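PDB 4FMV: glucuronoarabinoxylan endo-1,4-beta-xylanase, which probably hydrolyses internal beta-1,4 linkages of plant cell-wall xylan, acting as a family 30 glycoside hydrolase through its (beta/alpha)8-barrel catalytic domain. Local coordinates for residues D31-Y43 with G278-K292. Residues are numbered along the deposited sequence; the frame is centred on the assembly and turned at random.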
ATOM      1  N   ASP A  31      21.399  -0.972  -4.538  1.00 11.52           N
ATOM      2  CA  ASP A  31      21.373  -0.031  -3.431  1.00 14.11           C
ATOM      3  C   ASP A  31      20.904   1.327  -3.930  1.00 12.97           C
ATOM      4  O   ASP A  31      20.165   2.014  -3.242  1.00 14.11           O
ATOM      5  CB  ASP A  31      22.754   0.127  -2.785  1.00 20.31           C
ATOM      6  CG  ASP A  31      22.961  -0.808  -1.606  1.00 23.76           C
ATOM      7  OD1 ASP A  31      22.027  -0.989  -0.790  1.00 21.55           O
ATOM      8  OD2 ASP A  31      24.064  -1.368  -1.505  1.00 24.69           O
ATOM      9  N   TYR A  32      21.344   1.723  -5.123  1.00 10.77           N
ATOM     10  CA  TYR A  32      20.999   3.044  -5.648  1.00 12.78           C
ATOM     11  C   TYR A  32      19.473   3.256  -5.657  1.00 13.25           C
ATOM     12  O   TYR A  32      18.938   4.278  -5.185  1.00 10.82           O
ATOM     13  CB  TYR A  32      21.545   3.180  -7.078  1.00 14.62           C
ATOM     14  CG  TYR A  32      21.420   4.559  -7.693  1.00 17.72           C
ATOM     15  CD1 TYR A  32      21.158   5.681  -6.909  1.00 16.34           C
ATOM     16  CD2 TYR A  32      21.582   4.741  -9.067  1.00 16.04           C
ATOM     17  CE1 TYR A  32      21.071   6.946  -7.474  1.00 16.04           C
ATOM     18  CE2 TYR A  32      21.485   5.995  -9.636  1.00 15.84           C
ATOM     19  CZ  TYR A  32      21.232   7.096  -8.836  1.00 16.86           C
ATOM     20  OH  TYR A  32      21.141   8.340  -9.420  1.00 16.34           O
ATOM     21  N   VAL A  33      18.765   2.300  -6.226  1.00 10.26           N
ATOM     22  CA  VAL A  33      17.317   2.445  -6.363  1.00  9.79           C
ATOM     23  C   VAL A  33      16.597   2.388  -5.009  1.00 12.47           C
ATOM     24  O   VAL A  33      15.700   3.191  -4.741  1.00 13.17           O
ATOM     25  CB  VAL A  33      16.769   1.398  -7.319  1.00  8.90           C
ATOM     26  CG1 VAL A  33      15.224   1.368  -7.263  1.00  7.25           C
ATOM     27  CG2 VAL A  33      17.271   1.708  -8.731  1.00  8.74           C
ATOM     28  N   MET A  34      17.001   1.448  -4.152  1.00 13.33           N
ATOM     29  CA  MET A  34      16.451   1.346  -2.791  1.00 11.81           C
ATOM     30  C   MET A  34      16.762   2.586  -1.946  1.00 11.65           C
ATOM     31  O   MET A  34      15.917   3.039  -1.157  1.00 12.01           O
ATOM     32  CB  MET A  34      16.944   0.070  -2.094  1.00  9.89           C
ATOM     33  CG  MET A  34      16.486  -1.203  -2.808  1.00  8.72           C
ATOM     34  SD  MET A  34      14.666  -1.306  -3.022  1.00 13.57           S
ATOM     35  CE  MET A  34      14.193  -1.790  -1.354  1.00  8.63           C
ATOM     36  N   ASN A  35      17.960   3.153  -2.125  1.00 10.89           N
ATOM     37  CA  ASN A  35      18.337   4.386  -1.408  1.00 14.02           C
ATOM     38  C   ASN A  35      17.517   5.574  -1.865  1.00 12.57           C
ATOM     39  O   ASN A  35      17.145   6.432  -1.059  1.00 13.04           O
ATOM     40  CB  ASN A  35      19.843   4.696  -1.544  1.00 15.48           C
ATOM     41  CG  ASN A  35      20.719   3.698  -0.802  1.00 16.63           C
ATOM     42  OD1 ASN A  35      20.239   2.946   0.053  1.00 18.16           O
ATOM     43  ND2 ASN A  35      22.021   3.685  -1.129  1.00 16.18           N
ATOM     44  N   SER A  36      17.215   5.622  -3.161  1.00 11.55           N
ATOM     45  CA  SER A  36      16.379   6.698  -3.689  1.00 10.28           C
ATOM     46  C   SER A  36      14.952   6.579  -3.159  1.00 10.77           C
ATOM     47  O   SER A  36      14.363   7.564  -2.708  1.00 12.71           O
ATOM     48  CB  SER A  36      16.371   6.688  -5.223  1.00  9.83           C
ATOM     49  OG  SER A  36      17.648   7.018  -5.761  1.00 10.92           O
ATOM     50  N   LEU A  37      14.394   5.373  -3.241  1.00  9.09           N
ATOM     51  CA  LEU A  37      12.995   5.155  -2.872  1.00 10.75           C
ATOM     52  C   LEU A  37      12.778   5.058  -1.365  1.00  9.93           C
ATOM     53  O   LEU A  37      11.842   5.666  -0.817  1.00  8.57           O
ATOM     54  CB  LEU A  37      12.468   3.885  -3.550  1.00  8.22           C
ATOM     55  CG  LEU A  37      12.391   3.986  -5.079  1.00 11.28           C
ATOM     56  CD1 LEU A  37      11.678   2.797  -5.633  1.00 14.96           C
ATOM     57  CD2 LEU A  37      11.659   5.281  -5.491  1.00 12.06           C
ATOM     58  N   TYR A  38      13.595   4.232  -0.713  1.00  7.25           N
ATOM     59  CA  TYR A  38      13.461   4.015   0.718  1.00  8.02           C
ATOM     60  C   TYR A  38      14.146   5.044   1.605  1.00 13.31           C
ATOM     61  O   TYR A  38      13.657   5.304   2.707  1.00 11.81           O
ATOM     62  CB  TYR A  38      13.724   2.541   1.099  1.00  6.69           C
ATOM     63  CG  TYR A  38      12.564   1.717   0.579  1.00 10.72           C
ATOM     64  CD1 TYR A  38      12.449   1.426  -0.789  1.00 10.36           C
ATOM     65  CD2 TYR A  38      11.525   1.335   1.418  1.00 10.94           C
ATOM     66  CE1 TYR A  38      11.360   0.721  -1.293  1.00  9.56           C
ATOM     67  CE2 TYR A  38      10.424   0.630   0.919  1.00 10.31           C
ATOM     68  CZ  TYR A  38      10.352   0.331  -0.430  1.00 10.27           C
ATOM     69  OH  TYR A  38       9.258  -0.355  -0.921  1.00  8.96           O
ATOM     70  N   GLY A  39      15.329   5.526   1.209  1.00 14.25           N
ATOM     71  CA  GLY A  39      15.901   6.711   1.846  1.00 13.72           C
ATOM     72  C   GLY A  39      15.407   8.110   1.506  1.00 12.21           C
ATOM     73  O   GLY A  39      14.739   8.745   2.327  1.00 12.20           O
ATOM     74  N   ASP A  40      15.580   8.517   0.242  1.00 10.91           N
ATOM     75  CA  ASP A  40      15.288   9.884  -0.202  1.00 10.43           C
ATOM     76  C   ASP A  40      13.794  10.148  -0.117  1.00 10.06           C
ATOM     77  O   ASP A  40      13.397  11.161   0.429  1.00 12.25           O
ATOM     78  CB  ASP A  40      15.734  10.146  -1.664  1.00 14.66           C
ATOM     79  CG  ASP A  40      17.262  10.189  -1.831  1.00 16.10           C
ATOM     80  OD1 ASP A  40      17.976  10.281  -0.818  1.00 18.32           O
ATOM     81  OD2 ASP A  40      17.745  10.129  -2.978  1.00 15.37           O
ATOM     82  N   LEU A  41      12.986   9.255  -0.692  1.00  6.91           N
ATOM     83  CA  LEU A  41      11.531   9.417  -0.663  1.00 11.15           C
ATOM     84  C   LEU A  41      10.849   8.781   0.549  1.00 11.20           C
ATOM     85  O   LEU A  41       9.622   8.840   0.677  1.00 11.56           O
ATOM     86  CB  LEU A  41      10.885   8.887  -1.941  1.00 10.12           C
ATOM     87  CG  LEU A  41      11.459   9.453  -3.237  1.00 14.31           C
ATOM     88  CD1 LEU A  41      10.679   8.972  -4.457  1.00 16.24           C
ATOM     89  CD2 LEU A  41      11.531  10.968  -3.211  1.00 13.15           C
ATOM     90  N   GLY A  42      11.634   8.145   1.412  1.00  8.48           N
ATOM     91  CA  GLY A  42      11.126   7.644   2.680  1.00 10.80           C
ATOM     92  C   GLY A  42      10.047   6.564   2.622  1.00  9.55           C
ATOM     93  O   GLY A  42       9.241   6.460   3.555  1.00  9.67           O
ATOM     94  N   TYR A  43      10.018   5.751   1.563  1.00 11.92           N
ATOM     95  CA  TYR A  43       9.041   4.652   1.511  1.00 11.89           C
ATOM     96  C   TYR A  43       9.204   3.761   2.748  1.00 14.02           C
ATOM     97  O   TYR A  43      10.325   3.381   3.130  1.00 10.35           O
ATOM     98  CB  TYR A  43       9.188   3.784   0.274  1.00  9.71           C
ATOM     99  CG  TYR A  43       8.798   4.417  -1.026  1.00  7.92           C
ATOM    100  CD1 TYR A  43       8.550   5.776  -1.122  1.00  9.23           C
ATOM    101  CD2 TYR A  43       8.657   3.638  -2.169  1.00  6.07           C
ATOM    102  CE1 TYR A  43       8.213   6.354  -2.353  1.00  9.31           C
ATOM    103  CE2 TYR A  43       8.335   4.206  -3.381  1.00  6.54           C
ATOM    104  CZ  TYR A  43       8.101   5.553  -3.470  1.00  7.86           C
ATOM    105  OH  TYR A  43       7.773   6.102  -4.704  1.00 12.01           O
ATOM    106  N   GLY A 278      18.752   3.348 -12.070  1.00  8.13           N
ATOM    107  CA  GLY A 278      18.583   4.316 -11.002  1.00  8.11           C
ATOM    108  C   GLY A 278      17.786   5.576 -11.302  1.00 13.00           C
ATOM    109  O   GLY A 278      17.637   6.428 -10.416  1.00 10.02           O
ATOM    110  N   THR A 279      17.258   5.698 -12.522  1.00 11.00           N
ATOM    111  CA  THR A 279      16.341   6.788 -12.867  1.00  9.93           C
ATOM    112  C   THR A 279      15.042   6.645 -12.057  1.00 12.55           C
ATOM    113  O   THR A 279      14.542   5.535 -11.881  1.00  9.53           O
ATOM    114  CB  THR A 279      16.018   6.777 -14.381  1.00 10.59           C
ATOM    115  OG1 THR A 279      17.213   7.061 -15.134  1.00 10.21           O
ATOM    116  CG2 THR A 279      14.954   7.820 -14.715  1.00 14.03           C
ATOM    117  N   ILE A 280      14.515   7.758 -11.545  1.00 12.49           N
ATOM    118  CA  ILE A 280      13.316   7.750 -10.698  1.00 12.00           C
ATOM    119  C   ILE A 280      12.177   8.508 -11.383  1.00 12.06           C
ATOM    120  O   ILE A 280      12.333   9.677 -11.717  1.00 13.28           O
ATOM    121  CB  ILE A 280      13.607   8.427  -9.331  1.00  6.06           C
ATOM    122  CG1 ILE A 280      14.751   7.703  -8.608  1.00  7.13           C
ATOM    123  CG2 ILE A 280      12.348   8.437  -8.443  1.00  5.81           C
ATOM    124  CD1 ILE A 280      14.457   6.268  -8.252  1.00  6.61           C
ATOM    125  N   TYR A 281      11.040   7.850 -11.581  1.00  9.47           N
ATOM    126  CA  TYR A 281       9.923   8.427 -12.315  1.00 10.30           C
ATOM    127  C   TYR A 281       9.117   9.408 -11.488  1.00  9.95           C
ATOM    128  O   TYR A 281       9.102   9.345 -10.261  1.00 10.65           O
ATOM    129  CB  TYR A 281       8.984   7.334 -12.813  1.00 12.43           C
ATOM    130  CG  TYR A 281       9.591   6.405 -13.835  1.00 11.22           C
ATOM    131  CD1 TYR A 281      10.540   6.855 -14.759  1.00 13.18           C
ATOM    132  CD2 TYR A 281       9.221   5.080 -13.875  1.00  8.25           C
ATOM    133  CE1 TYR A 281      11.078   5.983 -15.714  1.00 13.55           C
ATOM    134  CE2 TYR A 281       9.750   4.214 -14.804  1.00 11.71           C
ATOM    135  CZ  TYR A 281      10.674   4.660 -15.722  1.00 12.03           C
ATOM    136  OH  TYR A 281      11.175   3.756 -16.643  1.00 13.93           O
ATOM    137  N   LYS A 282       8.439  10.317 -12.173  1.00  7.67           N
ATOM    138  CA  LYS A 282       7.592  11.291 -11.485  1.00  8.68           C
ATOM    139  C   LYS A 282       6.594  10.626 -10.540  1.00  8.47           C
ATOM    140  O   LYS A 282       6.370  11.119  -9.434  1.00  7.45           O
ATOM    141  CB  LYS A 282       6.882  12.198 -12.491  1.00  8.40           C
ATOM    142  CG  LYS A 282       6.085  13.339 -11.848  1.00  7.98           C
ATOM    143  CD  LYS A 282       5.667  14.350 -12.932  1.00 10.06           C
ATOM    144  CE  LYS A 282       6.911  14.967 -13.587  1.00 12.47           C
ATOM    145  NZ  LYS A 282       7.573  15.894 -12.620  1.00 11.84           N
ATOM    146  N   ARG A 283       5.999   9.510 -10.969  1.00  8.65           N
ATOM    147  CA  ARG A 283       5.056   8.769 -10.136  1.00 10.67           C
ATOM    148  C   ARG A 283       5.638   8.397  -8.774  1.00 13.39           C
ATOM    149  O   ARG A 283       4.906   8.363  -7.780  1.00 12.12           O
ATOM    150  CB  ARG A 283       4.548   7.507 -10.852  1.00 11.05           C
ATOM    151  CG  ARG A 283       3.493   7.758 -11.936  1.00  7.66           C
ATOM    152  CD  ARG A 283       3.509   6.604 -12.937  1.00  8.32           C
ATOM    153  NE  ARG A 283       4.720   6.686 -13.744  1.00 10.71           N
ATOM    154  CZ  ARG A 283       5.234   5.691 -14.451  1.00 13.16           C
ATOM    155  NH1 ARG A 283       4.654   4.509 -14.451  1.00 13.20           N
ATOM    156  NH2 ARG A 283       6.350   5.883 -15.147  1.00 16.37           N
ATOM    157  N   ALA A 284       6.946   8.134  -8.716  1.00 13.53           N
ATOM    158  CA  ALA A 284       7.593   7.820  -7.435  1.00  9.83           C
ATOM    159  C   ALA A 284       7.496   8.998  -6.474  1.00  9.01           C
ATOM    160  O   ALA A 284       7.288   8.815  -5.277  1.00  9.49           O
ATOM    161  CB  ALA A 284       9.075   7.429  -7.649  1.00 10.12           C
ATOM    162  N   TYR A 285       7.659  10.203  -7.007  1.00 10.25           N
ATOM    163  CA  TYR A 285       7.576  11.430  -6.218  1.00 10.84           C
ATOM    164  C   TYR A 285       6.132  11.731  -5.784  1.00 12.99           C
ATOM    165  O   TYR A 285       5.906  12.207  -4.668  1.00  9.80           O
ATOM    166  CB  TYR A 285       8.157  12.600  -6.995  1.00 10.38           C
ATOM    167  CG  TYR A 285       9.637  12.444  -7.308  1.00 10.14           C
ATOM    168  CD1 TYR A 285      10.604  12.840  -6.390  1.00 11.10           C
ATOM    169  CD2 TYR A 285      10.063  11.892  -8.507  1.00  8.62           C
ATOM    170  CE1 TYR A 285      11.961  12.708  -6.668  1.00 12.50           C
ATOM    171  CE2 TYR A 285      11.436  11.753  -8.801  1.00 12.06           C
ATOM    172  CZ  TYR A 285      12.371  12.157  -7.871  1.00 13.25           C
ATOM    173  OH  TYR A 285      13.717  12.039  -8.133  1.00 17.63           O
ATOM    174  N   VAL A 286       5.158  11.431  -6.643  1.00 11.05           N
ATOM    175  CA  VAL A 286       3.755  11.528  -6.230  1.00 10.56           C
ATOM    176  C   VAL A 286       3.545  10.711  -4.946  1.00 10.57           C
ATOM    177  O   VAL A 286       2.992  11.210  -3.965  1.00 10.92           O
ATOM    178  CB  VAL A 286       2.785  11.004  -7.301  1.00  7.82           C
ATOM    179  CG1 VAL A 286       1.331  10.899  -6.705  1.00  8.03           C
ATOM    180  CG2 VAL A 286       2.820  11.890  -8.552  1.00  5.95           C
ATOM    181  N   LEU A 287       3.987   9.456  -4.947  1.00  9.86           N
ATOM    182  CA  LEU A 287       3.838   8.627  -3.752  1.00 10.10           C
ATOM    183  C   LEU A 287       4.664   9.181  -2.596  1.00 12.21           C
ATOM    184  O   LEU A 287       4.245   9.113  -1.432  1.00 12.37           O
ATOM    185  CB  LEU A 287       4.180   7.161  -4.036  1.00 11.89           C
ATOM    186  CG  LEU A 287       3.983   6.154  -2.902  1.00 10.57           C
ATOM    187  CD1 LEU A 287       2.508   6.078  -2.518  1.00  7.53           C
ATOM    188  CD2 LEU A 287       4.479   4.769  -3.325  1.00 11.48           C
ATOM    189  N   GLY A 288       5.833   9.738  -2.911  1.00 12.93           N
ATOM    190  CA  GLY A 288       6.690  10.336  -1.895  1.00 12.95           C
ATOM    191  C   GLY A 288       6.101  11.538  -1.158  1.00 12.78           C
ATOM    192  O   GLY A 288       6.472  11.809  -0.008  1.00 10.53           O
ATOM    193  N   GLN A 289       5.215  12.284  -1.822  1.00  9.86           N
ATOM    194  CA  GLN A 289       4.508  13.400  -1.192  1.00  9.84           C
ATOM    195  C   GLN A 289       3.760  12.920   0.042  1.00 12.36           C
ATOM    196  O   GLN A 289       3.490  13.703   0.975  1.00 12.75           O
ATOM    197  CB  GLN A 289       3.494  14.003  -2.169  1.00  9.36           C
ATOM    198  CG  GLN A 289       4.098  14.633  -3.422  1.00  7.58           C
ATOM    199  CD  GLN A 289       4.729  15.987  -3.187  1.00 10.18           C
ATOM    200  OE1 GLN A 289       5.512  16.461  -4.008  1.00 12.78           O
ATOM    201  NE2 GLN A 289       4.383  16.628  -2.073  1.00  8.91           N
ATOM    202  N   PHE A 290       3.400  11.635   0.021  1.00 12.93           N
ATOM    203  CA  PHE A 290       2.806  10.942   1.170  1.00  7.51           C
ATOM    204  C   PHE A 290       3.877  10.297   2.035  1.00  8.21           C
ATOM    205  O   PHE A 290       3.974  10.610   3.234  1.00  9.26           O
ATOM    206  CB  PHE A 290       1.771   9.901   0.731  1.00  8.37           C
ATOM    207  CG  PHE A 290       0.530  10.505   0.092  1.00 11.10           C
ATOM    208  CD1 PHE A 290       0.475  10.732  -1.275  1.00  8.54           C
ATOM    209  CD2 PHE A 290      -0.569  10.851   0.871  1.00 10.05           C
ATOM    210  CE1 PHE A 290      -0.660  11.303  -1.857  1.00 10.45           C
ATOM    211  CE2 PHE A 290      -1.713  11.407   0.299  1.00 11.34           C
ATOM    212  CZ  PHE A 290      -1.759  11.636  -1.069  1.00  9.99           C
ATOM    213  N   ALA A 291       4.628   9.359   1.443  1.00  6.29           N
ATOM    214  CA  ALA A 291       5.547   8.464   2.171  1.00  6.00           C
ATOM    215  C   ALA A 291       6.583   9.172   2.989  1.00 10.22           C
ATOM    216  O   ALA A 291       6.867   8.775   4.111  1.00 13.78           O
ATOM    217  CB  ALA A 291       6.266   7.550   1.199  1.00  6.67           C
ATOM    218  N   LYS A 292       7.196  10.193   2.400  1.00 10.37           N
ATOM    219  CA  LYS A 292       8.320  10.855   3.045  1.00 11.99           C
ATOM    220  C   LYS A 292       7.862  11.530   4.319  1.00 14.39           C
ATOM    221  O   LYS A 292       8.541  11.443   5.341  1.00 14.39           O
ATOM    222  CB  LYS A 292       8.944  11.903   2.114  1.00 11.82           C
ATOM    223  CG  LYS A 292      10.232  12.568   2.660  1.00 13.57           C
ATOM    224  CD  LYS A 292      11.338  11.572   2.957  1.00 13.61           C
ATOM    225  CE  LYS A 292      12.656  12.269   3.378  1.00 13.35           C
ATOM    226  NZ  LYS A 292      13.763  11.245   3.472  1.00 11.24           N
TER
HETATM  227  O   HOH W   1      18.353   9.154  -9.905  1.00 18.57           O
HETATM  228  O   HOH W   2      18.141   5.619  -7.953  1.00 14.11           O
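In the (beta/alpha)8 barrel of this family 30 xylanase, helix 31-40, which follows strand 11-22, packs against helix 282-291, which follows strand 261-266, so the contact joins the first and last barrel helices in chain order. Tyr43, in the loop after the first helix, reaches the second with its hydroxyl: OH donates to Ala284 O at 2.8 Å, in the carbonyl plane and on a lone pair. Ala284 O also accepts the helical bond from Gly288 N, so two donors grip it. Leu287 CD2 lies over one face of the Tyr43 ring, 4.1 Å from its centroid, in a CH-pi contact. Leu41 spreads its two methyls, CD1 reaching Ala284 CB at 3.9 Å and CD2 meeting the Tyr285 ring obliquely. Farther along, Ile280 CD1 presses on Ser36 CB (3.6 Å) and touches Leu37 CD2. Lys292 has CG anti to its backbone N (chi1 -175°) and bends at chi2, which carries its ammonium to the end of helix 31-40. There NZ donates to Gly39 O at 2.9 Å, in that carbonyl's plane, and to Asp40 O from above the plane of the Asp40 carbonyl. At the other end Gly278 CA fits against the Tyr32 ring and Val33 CG2; its carbonyl receives two waters, one shared with Tyr32 OH, the other with Ser36 OG and lying 3.1 Å above the Tyr32 ring plane. Helix 67-78 flanks helix 31-40 through Met34 and Tyr38, while helix 240-255 meets Val286 and Phe290, and Leu287 rests on strand 261-266 of the barrel wall.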